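Local structure of tyrosine-protein phosphatase non-receptor type 18 (Homo sapiens, 2OC3) at residues S51-S56 with P71-R76; K67-Y72 with K273-A278; L79-E84 with F119-W124; G159-T164 with L180-Q185; N172-L177 with Y196-D201. The protein hydrolyses phosphotyrosine in proteins through this catalytic domain, dephosphorylating autophosphorylated tyrosine kinases known to be overexpressed in tumours. All blocks are in the same frame, centred on the assembly; numbering follows the deposited sequence. Where two conformers were deposited one is given.

How the contacts relate
Contacts 1 and 2 share Pro71 and Tyr72, with centres about 8 Å apart, and join the loop before strand 76-78 to helix 53-56 in contact 1 and to residues 273-278 in contact 2. Contact 2 spans most of the catalytic domain in sequence; contacts 3, 4 and 5 are nested inside the loop it closes. The centres of contacts 3 and 4 are about 13 Å apart, and Trp120 and Trp124 of helix 116-125 pack on Ile163, Val182 and Phe184 of the hairpin. Contact 5 takes the other end of strand 175-184, about 25 Å from contact 4 between centres. Contacts 2 and 5 lie on opposite sides of the chain's centre, both near probable substrate-binding residues.

Contact 1 (S51-S56 with P71-R76); sequences STVAGS and PYDQTR
Asp73 directs its carboxylate at the start of the weakly bonded helical turn 53-56 and uses both oxygens there. Its CG is anti to the carbonyl carbon (chi1 -64°), and its side chain crosses that of Val53 at about a right angle. Asp73 OD2 takes Val53 N on its syn lone pair at 2.7 Å. Asp73 OD1 takes Ala54 N in the same way at 3.0 Å. The anti side of OD2 receives the Ser51 hydroxyl, OG to OD2 2.6 Å. Aspartate suits this place: a short acid can meet two successive amides, whose dipoles would probably favour its anionic form. Gln74 bends at chi2 and lays its amide against Ser51, OE1 accepting from Ser51 N at 3.1 Å while NE2 donates to Ser51 OG. Asp73 N returns a bond to Ser51 O, 2.8 Å. A water joins Gly55 N, Pro71 O and Asp73 OD1. The small methyl of Ala54 lies over one face of the Arg76 guanidinium, whose charge pairs with Asp89. Thr52 CG2 sits at the edge of the Tyr72 ring, which meets Trp44 of helix 29-47 edge-to-face. The Arg76 side chain, at the start of strand 76-78, touches Tyr90 of strand 90-91 and Asn94 of strand 93-97.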
# COMPACT_ATOMS: atom_id res chain seq x y z
N SER A 51 17.87 8.66 2.40
CA SER A 51 17.74 9.71 3.41
C SER A 51 16.28 10.00 3.77
O SER A 51 15.38 9.55 3.08
CB SER A 51 18.44 11.00 2.93
OG SER A 51 17.91 11.50 1.72
N THR A 52 16.08 10.69 4.89
CA THR A 52 14.76 10.98 5.43
C THR A 52 14.68 12.47 5.87
O THR A 52 14.06 12.79 6.91
CB THR A 52 14.42 10.02 6.59
OG1 THR A 52 15.44 10.10 7.60
CG2 THR A 52 14.33 8.58 6.09
N VAL A 53 15.26 13.35 5.05
CA VAL A 53 15.37 14.79 5.35
C VAL A 53 13.96 15.40 5.44
O VAL A 53 13.62 16.09 6.42
CB VAL A 53 16.20 15.50 4.23
CG1 VAL A 53 16.14 17.03 4.34
CG2 VAL A 53 17.64 15.00 4.25
N ALA A 54 13.11 15.15 4.45
CA ALA A 54 11.84 15.85 4.37
C ALA A 54 10.97 15.49 5.57
O ALA A 54 10.31 16.33 6.19
CB ALA A 54 11.14 15.53 3.08
N GLY A 55 10.87 14.18 5.82
CA GLY A 55 10.05 13.71 6.96
C GLY A 55 10.45 14.15 8.35
O GLY A 55 9.63 14.09 9.28
N SER A 56 11.71 14.58 8.49
CA SER A 56 12.24 15.05 9.76
C SER A 56 12.21 16.57 9.90
O SER A 56 12.62 17.11 10.93
CB SER A 56 13.68 14.58 9.94
OG SER A 56 13.74 13.18 9.97
N PRO A 71 9.35 8.50 5.25
CA PRO A 71 9.47 8.11 3.86
C PRO A 71 10.87 8.43 3.36
O PRO A 71 11.45 9.47 3.69
CB PRO A 71 8.43 9.02 3.16
CG PRO A 71 8.41 10.25 4.00
CD PRO A 71 8.54 9.72 5.41
N TYR A 72 11.42 7.57 2.53
CA TYR A 72 12.74 7.88 1.96
C TYR A 72 12.57 9.02 1.00
O TYR A 72 11.64 9.06 0.20
CB TYR A 72 13.27 6.69 1.19
CG TYR A 72 13.50 5.45 2.06
CD1 TYR A 72 14.07 5.59 3.32
CD2 TYR A 72 13.18 4.16 1.62
CE1 TYR A 72 14.33 4.51 4.13
CE2 TYR A 72 13.46 3.04 2.47
CZ TYR A 72 14.04 3.26 3.70
OH TYR A 72 14.31 2.21 4.62
N ASP A 73 13.46 10.00 1.06
CA ASP A 73 13.39 11.14 0.14
C ASP A 73 13.42 10.72 -1.32
O ASP A 73 12.87 11.41 -2.17
CB ASP A 73 14.60 12.05 0.37
CG ASP A 73 14.62 12.70 1.77
OD1 ASP A 73 13.56 13.24 2.20
OD2 ASP A 73 15.69 12.71 2.44
N GLN A 74 14.15 9.66 -1.63
CA GLN A 74 14.44 9.30 -3.01
C GLN A 74 13.21 8.93 -3.85
O GLN A 74 13.23 9.02 -5.08
CB GLN A 74 15.43 8.14 -3.04
CG GLN A 74 16.84 8.50 -2.57
CD GLN A 74 16.94 8.88 -1.13
OE1 GLN A 74 16.28 8.33 -0.24
NE2 GLN A 74 17.87 9.85 -0.86
N THR A 75 12.16 8.46 -3.18
CA THR A 75 10.96 7.94 -3.81
C THR A 75 9.71 8.59 -3.16
O THR A 75 8.60 8.13 -3.41
CB THR A 75 10.87 6.42 -3.59
OG1 THR A 75 10.89 6.17 -2.19
CG2 THR A 75 12.00 5.66 -4.32
N ARG A 76 9.85 9.63 -2.34
CA ARG A 76 8.68 10.17 -1.64
C ARG A 76 7.69 10.79 -2.60
O ARG A 76 8.04 11.33 -3.65
CB ARG A 76 9.04 11.18 -0.54
CG ARG A 76 9.52 12.51 -1.01
CD ARG A 76 9.80 13.42 0.18
NE ARG A 76 10.11 14.79 -0.20
CZ ARG A 76 9.28 15.84 -0.11
NH1 ARG A 76 9.73 17.05 -0.47
NH2 ARG A 76 8.03 15.73 0.33
O HOH W 1 11.71 12.19 3.96

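Contact 2 (K67-Y72 with K273-A278); sequences KDVLPY and KQRPAA
The carbonyl oxygen of Lys273 lies 4.1 Å from Tyr72 CD2, and that of Gln274 comes to much the same distance from this ring carbon. Gln274 sends its amide the other way, to Arg97 N and Lys270 O. Arg275 starts away from the loop 67-72, but its chain bends at chi2 (72°), which turns CD aside, and the guanidinium ends near Val69 and Pro71. Pro71 CB meets it at the edge, 4.0 Å from NH1. The Val69 side chain crosses that of Arg275 at about a right angle, CG1 4.0 Å from NH2. An arginine serves well here because its buried N-H groups have partners: Asn92, Asn94, and the carbonyls of Ala235 and Gly236 in the P-loop of the tyrosine phosphatase signature, which probably binds substrate. Pro276 carries the heart of the contact. Its CG stands over the centre of the Tyr72 ring, 4.0 Å from the centroid, in a CH-pi contact; the compact, rigid pyrrolidine can cover that face closely. The same CG comes within 3.2 Å of Leu70 O. Pro276 also takes the second position of a type II turn from Arg275 to Ala278, and Ala277 N makes a weak bond to a water held 2.7 Å from Tyr72 OH. Around the contact, Tyr72 touches helix 29-47, Pro276 strand 93-97, and segment 273-278 links helices 264-272 and 282-296.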
# COMPACT_ATOMS: atom_id res chain seq x y z
N LYS A 67 7.14 7.63 14.84
CA LYS A 67 8.44 8.34 14.77
C LYS A 67 9.51 7.57 14.01
O LYS A 67 10.47 8.17 13.49
CB LYS A 67 8.92 8.65 16.20
CG LYS A 67 8.01 9.59 16.97
CD LYS A 67 8.61 9.92 18.36
N ASP A 68 9.39 6.24 13.96
CA ASP A 68 10.40 5.43 13.33
C ASP A 68 10.06 5.04 11.89
O ASP A 68 10.75 4.20 11.31
CB ASP A 68 10.72 4.17 14.16
CG ASP A 68 9.55 3.21 14.31
OD1 ASP A 68 8.38 3.63 14.21
OD2 ASP A 68 9.79 2.00 14.57
N VAL A 69 9.00 5.64 11.33
CA VAL A 69 8.64 5.40 9.93
C VAL A 69 8.60 6.73 9.19
O VAL A 69 7.66 7.50 9.31
CB VAL A 69 7.30 4.65 9.77
CG1 VAL A 69 7.03 4.45 8.32
CG2 VAL A 69 7.37 3.29 10.49
N LEU A 70 9.67 7.00 8.46
CA LEU A 70 9.78 8.19 7.63
C LEU A 70 9.98 7.79 6.18
O LEU A 70 10.76 6.89 5.90
CB LEU A 70 11.00 9.00 8.08
CG LEU A 70 11.01 9.46 9.55
CD1 LEU A 70 12.36 10.12 9.90
CD2 LEU A 70 9.85 10.35 9.83
N PRO A 71 9.35 8.50 5.25
CA PRO A 71 9.47 8.11 3.86
C PRO A 71 10.87 8.43 3.36
O PRO A 71 11.45 9.47 3.69
CB PRO A 71 8.43 9.02 3.16
CG PRO A 71 8.41 10.25 4.00
CD PRO A 71 8.54 9.72 5.41
N TYR A 72 11.42 7.57 2.53
CA TYR A 72 12.74 7.88 1.96
C TYR A 72 12.57 9.02 1.00
O TYR A 72 11.64 9.06 0.20
CB TYR A 72 13.27 6.69 1.19
CG TYR A 72 13.50 5.45 2.06
CD1 TYR A 72 14.07 5.59 3.32
CD2 TYR A 72 13.18 4.16 1.62
CE1 TYR A 72 14.33 4.51 4.13
CE2 TYR A 72 13.46 3.04 2.47
CZ TYR A 72 14.04 3.26 3.70
OH TYR A 72 14.31 2.21 4.62
N LYS A 273 13.78 -0.89 -0.75
CA LYS A 273 14.59 0.27 -1.15
C LYS A 273 13.70 1.41 -1.62
O LYS A 273 14.22 2.44 -1.99
CB LYS A 273 15.59 -0.11 -2.24
CG LYS A 273 16.58 -1.14 -1.69
CD LYS A 273 17.65 -1.55 -2.69
CE LYS A 273 18.55 -2.64 -2.09
NZ LYS A 273 19.54 -3.11 -3.11
N GLN A 274 12.38 1.21 -1.64
CA GLN A 274 11.42 2.22 -2.10
C GLN A 274 10.43 2.72 -1.04
O GLN A 274 10.09 3.89 -0.97
CB GLN A 274 10.65 1.68 -3.29
CG GLN A 274 11.59 1.40 -4.49
CD GLN A 274 10.86 0.69 -5.61
OE1 GLN A 274 10.22 1.34 -6.41
NE2 GLN A 274 10.95 -0.61 -5.66
N ARG A 275 10.01 1.81 -0.15
CA ARG A 275 9.19 2.13 1.03
C ARG A 275 9.81 1.45 2.24
O ARG A 275 10.10 0.26 2.20
CB ARG A 275 7.78 1.62 0.82
CG ARG A 275 6.80 1.89 1.98
CD ARG A 275 6.39 3.34 2.12
NE ARG A 275 5.64 3.57 3.37
CZ ARG A 275 5.47 4.76 3.94
NH1 ARG A 275 6.05 5.86 3.50
NH2 ARG A 275 4.73 4.85 5.05
N PRO A 276 10.08 2.20 3.32
CA PRO A 276 10.69 1.62 4.50
C PRO A 276 9.93 0.38 5.01
O PRO A 276 8.71 0.41 5.04
CB PRO A 276 10.60 2.73 5.55
CG PRO A 276 10.27 3.94 4.85
CD PRO A 276 9.81 3.64 3.47
N ALA A 277 10.68 -0.66 5.34
CA ALA A 277 10.15 -1.86 5.98
C ALA A 277 9.06 -2.57 5.21
O ALA A 277 8.23 -3.28 5.80
CB ALA A 277 9.67 -1.52 7.39
N ALA A 278 9.05 -2.40 3.87
CA ALA A 278 8.08 -3.12 3.03
C ALA A 278 8.32 -4.63 3.28
O ALA A 278 9.39 -5.15 3.06
CB ALA A 278 8.26 -2.77 1.55
O HOH W 2 13.73 -0.33 3.98

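Contact 3 (L79-E84 with F119-W124); sequences LSLLQE and FWRLVW
Leu81 O is gripped side-on by Arg121, whose NE and NH2 both donate to this one oxygen, at 2.9 Å and 2.8 Å. Two N-H groups from one guanidinium limit its rotation, and the carbonyl they hold belongs to a type II turn from Ser80 to Gln83. The arginine chain bends at chi3 (67°), and its length is needed to span from the helix to the loop. Its charge is further shared: NH1 forms a salt bridge with Asp118 and NH2 also donates to Ser88 O. Leu79 crosses obliquely over one guanidinium face, CB 3.5 Å from NH2 and CD1 3.7 Å from NH1, so aliphatic carbon covers the flat group while NE and NH2 bond to Leu81 O near its plane. The other methyl, CD2, rests on the helix backbone 3.7 Å from Leu122 CA. Leu81 has CG anti to its backbone N, and its CD2 lies 3.8 Å from Trp124 CD1. The apolar, branched leucines suit contact with both the guanidinium face and the helix. Loop 79-84 packs on helix 116-125; Leu79 and Leu122 both reach Ile91 of strand 90-91, while Trp120 and Trp124 carry the helix onto strand 175-184.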
# COMPACT_ATOMS: atom_id res chain seq x y z
N LEU A 79 3.57 16.27 -3.17
CA LEU A 79 2.25 16.83 -3.50
C LEU A 79 2.43 18.23 -4.09
O LEU A 79 3.26 19.04 -3.62
CB LEU A 79 1.36 16.88 -2.26
CG LEU A 79 1.07 15.50 -1.63
CD1 LEU A 79 0.28 15.63 -0.32
CD2 LEU A 79 0.36 14.56 -2.65
N SER A 80 1.64 18.55 -5.10
CA SER A 80 1.59 19.86 -5.68
C SER A 80 0.17 20.39 -5.70
O SER A 80 -0.04 21.59 -5.91
CB SER A 80 2.15 19.84 -7.09
OG SER A 80 1.34 19.16 -8.02
N LEU A 81 -0.83 19.53 -5.49
CA LEU A 81 -2.19 20.00 -5.57
C LEU A 81 -2.43 21.00 -4.43
O LEU A 81 -2.09 20.77 -3.25
CB LEU A 81 -3.16 18.80 -5.53
CG LEU A 81 -4.65 19.10 -5.72
CD1 LEU A 81 -4.92 19.52 -7.17
CD2 LEU A 81 -5.54 17.93 -5.32
N LEU A 82 -2.99 22.15 -4.79
CA LEU A 82 -3.25 23.24 -3.86
C LEU A 82 -1.98 23.92 -3.39
O LEU A 82 -2.02 24.61 -2.41
CB LEU A 82 -4.12 22.79 -2.66
CG LEU A 82 -5.55 22.28 -2.99
CD1 LEU A 82 -6.25 21.73 -1.75
CD2 LEU A 82 -6.38 23.37 -3.62
N GLN A 83 -0.86 23.75 -4.10
CA GLN A 83 0.37 24.44 -3.69
C GLN A 83 0.17 25.95 -3.70
O GLN A 83 0.67 26.63 -2.79
CB GLN A 83 1.56 24.07 -4.58
CG GLN A 83 1.42 24.45 -6.04
N GLU A 84 -0.55 26.46 -4.72
CA GLU A 84 -0.83 27.91 -4.86
C GLU A 84 -1.63 28.48 -3.68
O GLU A 84 -1.62 29.68 -3.43
CB GLU A 84 -1.57 28.22 -6.18
CG GLU A 84 -3.06 27.82 -6.18
N PHE A 119 -4.14 13.13 2.38
CA PHE A 119 -4.49 11.85 1.79
C PHE A 119 -5.37 12.03 0.55
O PHE A 119 -5.10 11.45 -0.50
CB PHE A 119 -5.18 10.97 2.83
CG PHE A 119 -5.58 9.65 2.33
CD1 PHE A 119 -4.68 8.59 2.38
CD2 PHE A 119 -6.86 9.42 1.87
CE1 PHE A 119 -5.06 7.31 1.95
CE2 PHE A 119 -7.23 8.17 1.41
CZ PHE A 119 -6.33 7.13 1.44
N TRP A 120 -6.39 12.87 0.65
CA TRP A 120 -7.25 13.11 -0.55
C TRP A 120 -6.53 13.91 -1.63
O TRP A 120 -6.73 13.66 -2.80
CB TRP A 120 -8.59 13.72 -0.15
CG TRP A 120 -9.49 12.68 0.48
CD1 TRP A 120 -9.90 12.62 1.78
CD2 TRP A 120 -10.03 11.53 -0.17
NE1 TRP A 120 -10.65 11.50 1.97
CE2 TRP A 120 -10.78 10.82 0.80
CE3 TRP A 120 -9.99 11.03 -1.47
CZ2 TRP A 120 -11.46 9.63 0.50
CZ3 TRP A 120 -10.70 9.86 -1.77
CH2 TRP A 120 -11.39 9.18 -0.77
N ARG A 121 -5.64 14.84 -1.26
CA ARG A 121 -4.82 15.50 -2.29
C ARG A 121 -3.99 14.48 -3.09
O ARG A 121 -3.85 14.57 -4.32
CB ARG A 121 -3.86 16.51 -1.64
CG ARG A 121 -4.52 17.79 -1.11
CD ARG A 121 -3.56 18.58 -0.17
NE ARG A 121 -2.43 19.10 -0.89
CZ ARG A 121 -1.20 19.28 -0.42
NH1 ARG A 121 -0.84 19.00 0.83
NH2 ARG A 121 -0.32 19.81 -1.24
N LEU A 122 -3.45 13.49 -2.37
CA LEU A 122 -2.67 12.41 -2.99
C LEU A 122 -3.57 11.64 -3.96
O LEU A 122 -3.23 11.49 -5.14
CB LEU A 122 -2.08 11.48 -1.91
CG LEU A 122 -1.27 10.25 -2.34
CD1 LEU A 122 -0.43 9.76 -1.15
CD2 LEU A 122 -2.15 9.11 -2.80
N VAL A 123 -4.73 11.18 -3.46
CA VAL A 123 -5.62 10.38 -4.29
C VAL A 123 -6.04 11.19 -5.54
O VAL A 123 -6.04 10.68 -6.66
CB VAL A 123 -6.83 9.94 -3.45
CG1 VAL A 123 -7.93 9.37 -4.36
CG2 VAL A 123 -6.39 8.95 -2.38
N TRP A 124 -6.39 12.46 -5.33
CA TRP A 124 -6.87 13.27 -6.47
C TRP A 124 -5.75 13.58 -7.47
O TRP A 124 -5.86 13.42 -8.68
CB TRP A 124 -7.44 14.57 -5.91
CG TRP A 124 -8.26 15.33 -6.93
CD1 TRP A 124 -7.80 16.26 -7.83
CD2 TRP A 124 -9.65 15.13 -7.22
NE1 TRP A 124 -8.82 16.67 -8.64
CE2 TRP A 124 -9.97 16.04 -8.27
CE3 TRP A 124 -10.65 14.33 -6.68
CZ2 TRP A 124 -11.25 16.11 -8.81
CZ3 TRP A 124 -11.93 14.44 -7.22
CH2 TRP A 124 -12.20 15.32 -8.27

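Contact 4 (G159-T164 with L180-Q185); sequences GLFCIT and LKVTFQ
Phe161 has CG anti to its carbonyl carbon (chi1 -66°), whereas Phe184 across from it has CG anti to its backbone N (chi1 171°), and these different settings place the two CG atoms so that the rings can overlap. They form an offset stack, centroids 4.5 Å apart and planes at 15°. Phe184 CD1 lies over the Phe161 face near its rim, 3.5 Å from CZ. Leu160 adds its CB at 3.9 Å from Phe184 CE1. Beside the rings, on the same face of the sheet, Ile163 and Val182 run side by side, the isoleucine reaching with CD1 to within 3.6 Å of Val182 CG1; beta-branched residues suit extended strands and give this face its apolar surface. Behind the side chains runs the antiparallel ladder of the hairpin. Cys162 and Thr183 exchange two backbone bonds, Cys162 N to Thr183 O 3.0 Å and Thr183 N to Cys162 O 2.9 Å, and Thr164 with Lys181 make a second pair, in which Thr164 N lies 2.8 Å from Lys181 O. These four residues turn to the opposite, partly exposed face, where Thr183 OG1 bonds to Ser188 OG and Lys181 and Thr164 lie side by side. A water bridges Leu160 O and Gln185 N. The chemistry is thus two-sided: aromatic and branched carbon faces helix 116-125, where Trp120 and Trp124 cover it, while the polar face can tolerate water.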
# COMPACT_ATOMS: atom_id res chain seq x y z
N GLY A 159 -11.67 19.49 4.27
CA GLY A 159 -11.24 20.62 3.50
C GLY A 159 -12.17 20.81 2.32
O GLY A 159 -13.40 20.76 2.45
N LEU A 160 -11.55 20.96 1.16
CA LEU A 160 -12.26 21.18 -0.08
C LEU A 160 -12.82 19.89 -0.76
O LEU A 160 -13.39 19.98 -1.83
CB LEU A 160 -11.32 21.89 -1.06
CG LEU A 160 -10.86 23.31 -0.69
CD1 LEU A 160 -9.87 23.79 -1.75
CD2 LEU A 160 -12.06 24.26 -0.59
N PHE A 161 -12.67 18.73 -0.11
CA PHE A 161 -13.18 17.44 -0.62
C PHE A 161 -14.46 17.04 0.08
O PHE A 161 -14.54 17.11 1.28
CB PHE A 161 -12.14 16.34 -0.41
CG PHE A 161 -10.91 16.51 -1.21
CD1 PHE A 161 -10.81 15.99 -2.48
CD2 PHE A 161 -9.85 17.23 -0.71
CE1 PHE A 161 -9.65 16.21 -3.23
CE2 PHE A 161 -8.67 17.39 -1.46
CZ PHE A 161 -8.60 16.90 -2.71
N CYS A 162 -15.45 16.58 -0.69
CA CYS A 162 -16.68 16.05 -0.18
C CYS A 162 -16.74 14.60 -0.63
O CYS A 162 -16.73 14.33 -1.85
CB CYS A 162 -17.87 16.86 -0.70
SG CYS A 162 -19.43 16.19 -0.12
N ILE A 163 -16.72 13.69 0.33
CA ILE A 163 -16.77 12.26 0.08
C ILE A 163 -18.17 11.74 0.38
O ILE A 163 -18.70 11.99 1.46
CB ILE A 163 -15.74 11.49 0.97
CG1 ILE A 163 -14.41 12.26 1.07
CG2 ILE A 163 -15.57 10.03 0.47
CD1 ILE A 163 -13.70 12.41 -0.24
N THR A 164 -18.76 11.05 -0.60
CA THR A 164 -20.09 10.45 -0.46
C THR A 164 -20.03 8.95 -0.67
O THR A 164 -19.35 8.48 -1.55
CB THR A 164 -21.04 11.07 -1.50
OG1 THR A 164 -21.11 12.49 -1.29
CG2 THR A 164 -22.42 10.50 -1.39
N LEU A 180 -17.18 5.08 -3.64
CA LEU A 180 -17.20 6.42 -3.15
C LEU A 180 -17.34 7.38 -4.31
O LEU A 180 -16.86 7.11 -5.41
CB LEU A 180 -15.87 6.74 -2.45
CG LEU A 180 -15.49 5.83 -1.30
CD1 LEU A 180 -14.09 6.23 -0.69
CD2 LEU A 180 -16.56 5.90 -0.21
N LYS A 181 -17.98 8.52 -4.03
CA LYS A 181 -18.00 9.67 -4.93
C LYS A 181 -17.16 10.72 -4.22
O LYS A 181 -17.46 11.05 -3.07
CB LYS A 181 -19.42 10.22 -5.19
CG LYS A 181 -19.41 11.56 -5.95
CD LYS A 181 -20.77 11.95 -6.50
CE LYS A 181 -21.75 12.06 -5.41
NZ LYS A 181 -23.05 12.69 -5.90
N VAL A 182 -16.12 11.21 -4.89
CA VAL A 182 -15.20 12.21 -4.31
C VAL A 182 -15.36 13.47 -5.18
O VAL A 182 -15.18 13.43 -6.41
CB VAL A 182 -13.76 11.72 -4.35
CG1 VAL A 182 -12.87 12.78 -3.77
CG2 VAL A 182 -13.66 10.38 -3.62
N THR A 183 -15.71 14.59 -4.55
CA THR A 183 -15.98 15.85 -5.23
C THR A 183 -14.98 16.90 -4.76
O THR A 183 -14.83 17.11 -3.55
CB THR A 183 -17.43 16.32 -5.06
OG1 THR A 183 -18.28 15.28 -5.58
CG2 THR A 183 -17.67 17.64 -5.78
N PHE A 184 -14.35 17.54 -5.72
CA PHE A 184 -13.32 18.58 -5.45
C PHE A 184 -13.39 19.59 -6.60
O PHE A 184 -13.30 19.19 -7.78
CB PHE A 184 -11.94 17.91 -5.43
CG PHE A 184 -10.76 18.87 -5.37
CD1 PHE A 184 -10.47 19.52 -4.20
CD2 PHE A 184 -9.99 19.12 -6.49
CE1 PHE A 184 -9.38 20.39 -4.12
CE2 PHE A 184 -8.91 20.00 -6.43
CZ PHE A 184 -8.61 20.62 -5.24
N GLN A 185 -13.50 20.88 -6.28
CA GLN A 185 -13.41 21.96 -7.30
C GLN A 185 -14.34 21.67 -8.49
O GLN A 185 -13.96 21.78 -9.65
CB GLN A 185 -11.98 22.17 -7.80
CG GLN A 185 -11.09 22.76 -6.74
CD GLN A 185 -9.69 23.12 -7.20
OE1 GLN A 185 -9.19 22.63 -8.23
NE2 GLN A 185 -9.03 23.96 -6.42
O HOH W 3 -13.92 21.86 -3.56

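Contact 5 (N172-L177 with Y196-D201); sequences NEDIML and YMSWPD
Asp174 O is held on the close-packed side of the contact: it accepts the Met197 N-H at 2.8 Å and lies above one face of the Tyr196 ring, toward its rim. The opposite face of that ring is covered by Trp199 CE3, so the tyrosine is sandwiched, a place where a broad aromatic fits well. Met197 bends at chi2 and lays its sulphur against Met176 CB, 3.9 Å away; flexible and apolar, it also touches Trp170. Asp174 and Ile175 close a type I turn from Asn172, whose OD1 accepts Asp174 N at 2.9 Å in an Asx turn. Across the contact, Ile175 and Tyr196 form an antiparallel non-hydrogen-bonded pair, a bridge near the end of strands 175-184 and 187-196. Beyond this pair the chain becomes the WPD loop of protein tyrosine phosphatases, Trp199, Pro200 and Asp201, the last of which probably binds substrate. The more exposed side is polar and has fewer contacts. Here Ser198 places OG between its backbone N and carbonyl carbon (chi1 63°) and donates to Asp174 OD1 at 2.6 Å, arriving from above the carboxylate plane. Aspartate suits the place by serving two partners, since OD2 is bonded to His210 ND1 of helix 209-222.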
# COMPACT_ATOMS: atom_id res chain seq x y z
N ASN A 172 -16.41 -11.04 0.59
CA ASN A 172 -16.29 -12.27 1.37
C ASN A 172 -16.20 -11.86 2.85
O ASN A 172 -16.34 -10.67 3.15
CB ASN A 172 -15.12 -13.09 0.88
CG ASN A 172 -13.81 -12.36 1.00
OD1 ASN A 172 -13.51 -11.82 2.05
ND2 ASN A 172 -13.02 -12.37 -0.06
N GLU A 173 -16.03 -12.79 3.78
CA GLU A 173 -16.14 -12.39 5.20
C GLU A 173 -15.05 -11.44 5.67
O GLU A 173 -15.15 -10.82 6.74
CB GLU A 173 -16.21 -13.60 6.15
CG GLU A 173 -14.99 -14.44 6.20
CD GLU A 173 -15.08 -15.56 7.25
OE1 GLU A 173 -14.91 -15.28 8.46
OE2 GLU A 173 -15.33 -16.72 6.85
N ASP A 174 -13.98 -11.31 4.86
CA ASP A 174 -12.82 -10.51 5.26
C ASP A 174 -12.62 -9.23 4.46
O ASP A 174 -11.73 -8.45 4.81
CB ASP A 174 -11.56 -11.36 5.14
CG ASP A 174 -11.60 -12.54 6.08
OD1 ASP A 174 -11.80 -12.34 7.29
OD2 ASP A 174 -11.56 -13.71 5.60
N ILE A 175 -13.40 -9.00 3.40
CA ILE A 175 -13.13 -7.87 2.50
C ILE A 175 -14.38 -7.06 2.23
O ILE A 175 -15.41 -7.63 1.75
CB ILE A 175 -12.60 -8.33 1.12
CG1 ILE A 175 -11.39 -9.24 1.25
CG2 ILE A 175 -12.26 -7.14 0.23
CD1 ILE A 175 -10.20 -8.73 1.95
N MET A 176 -14.30 -5.76 2.51
CA MET A 176 -15.33 -4.76 2.23
C MET A 176 -14.93 -3.99 0.97
O MET A 176 -13.74 -3.62 0.81
CB MET A 176 -15.46 -3.82 3.42
CG MET A 176 -16.14 -2.51 3.16
SD MET A 176 -17.85 -2.73 2.78
CE MET A 176 -18.50 -2.99 4.41
N LEU A 177 -15.89 -3.69 0.10
CA LEU A 177 -15.71 -2.81 -1.06
C LEU A 177 -16.65 -1.65 -0.91
O LEU A 177 -17.86 -1.83 -0.91
CB LEU A 177 -16.02 -3.54 -2.35
CG LEU A 177 -15.97 -2.69 -3.65
CD1 LEU A 177 -14.63 -2.09 -3.95
CD2 LEU A 177 -16.43 -3.49 -4.88
N TYR A 196 -9.47 -4.62 4.01
CA TYR A 196 -9.26 -5.93 4.63
C TYR A 196 -9.65 -5.75 6.10
O TYR A 196 -9.16 -4.83 6.78
CB TYR A 196 -7.78 -6.37 4.47
CG TYR A 196 -7.62 -7.84 4.67
CD1 TYR A 196 -7.49 -8.68 3.60
CD2 TYR A 196 -7.65 -8.41 5.94
CE1 TYR A 196 -7.41 -10.06 3.78
CE2 TYR A 196 -7.58 -9.77 6.12
CZ TYR A 196 -7.45 -10.59 5.04
OH TYR A 196 -7.40 -11.98 5.22
N MET A 197 -10.58 -6.60 6.57
CA MET A 197 -11.33 -6.32 7.80
C MET A 197 -10.90 -7.13 9.02
O MET A 197 -11.37 -6.81 10.12
CB MET A 197 -12.84 -6.57 7.58
CG MET A 197 -13.40 -5.77 6.44
SD MET A 197 -13.29 -4.00 6.61
CE MET A 197 -14.56 -3.76 7.88
N SER A 198 -10.01 -8.11 8.86
CA SER A 198 -9.67 -9.05 9.92
C SER A 198 -8.19 -9.39 10.05
O SER A 198 -7.84 -10.40 10.63
CB SER A 198 -10.44 -10.33 9.67
OG SER A 198 -10.01 -10.88 8.43
N TRP A 199 -7.30 -8.56 9.51
CA TRP A 199 -5.89 -8.85 9.66
C TRP A 199 -5.51 -8.87 11.14
O TRP A 199 -5.76 -7.91 11.86
CB TRP A 199 -5.03 -7.86 8.89
CG TRP A 199 -3.64 -8.38 8.61
CD1 TRP A 199 -2.66 -8.66 9.51
CD2 TRP A 199 -3.08 -8.63 7.32
NE1 TRP A 199 -1.51 -9.06 8.86
CE2 TRP A 199 -1.75 -9.06 7.52
CE3 TRP A 199 -3.58 -8.53 6.02
CZ2 TRP A 199 -0.91 -9.39 6.44
CZ3 TRP A 199 -2.75 -8.85 4.95
CH2 TRP A 199 -1.43 -9.27 5.17
N PRO A 200 -4.94 -10.01 11.60
CA PRO A 200 -4.78 -10.15 13.05
C PRO A 200 -3.74 -9.26 13.67
O PRO A 200 -2.75 -8.89 13.05
CB PRO A 200 -4.37 -11.62 13.22
CG PRO A 200 -3.78 -12.01 11.92
CD PRO A 200 -4.56 -11.24 10.88
N ASP A 201 -3.98 -8.97 14.95
CA ASP A 201 -3.09 -8.12 15.73
C ASP A 201 -1.71 -8.79 15.85
O ASP A 201 -0.68 -8.11 15.79
CB ASP A 201 -3.71 -7.84 17.11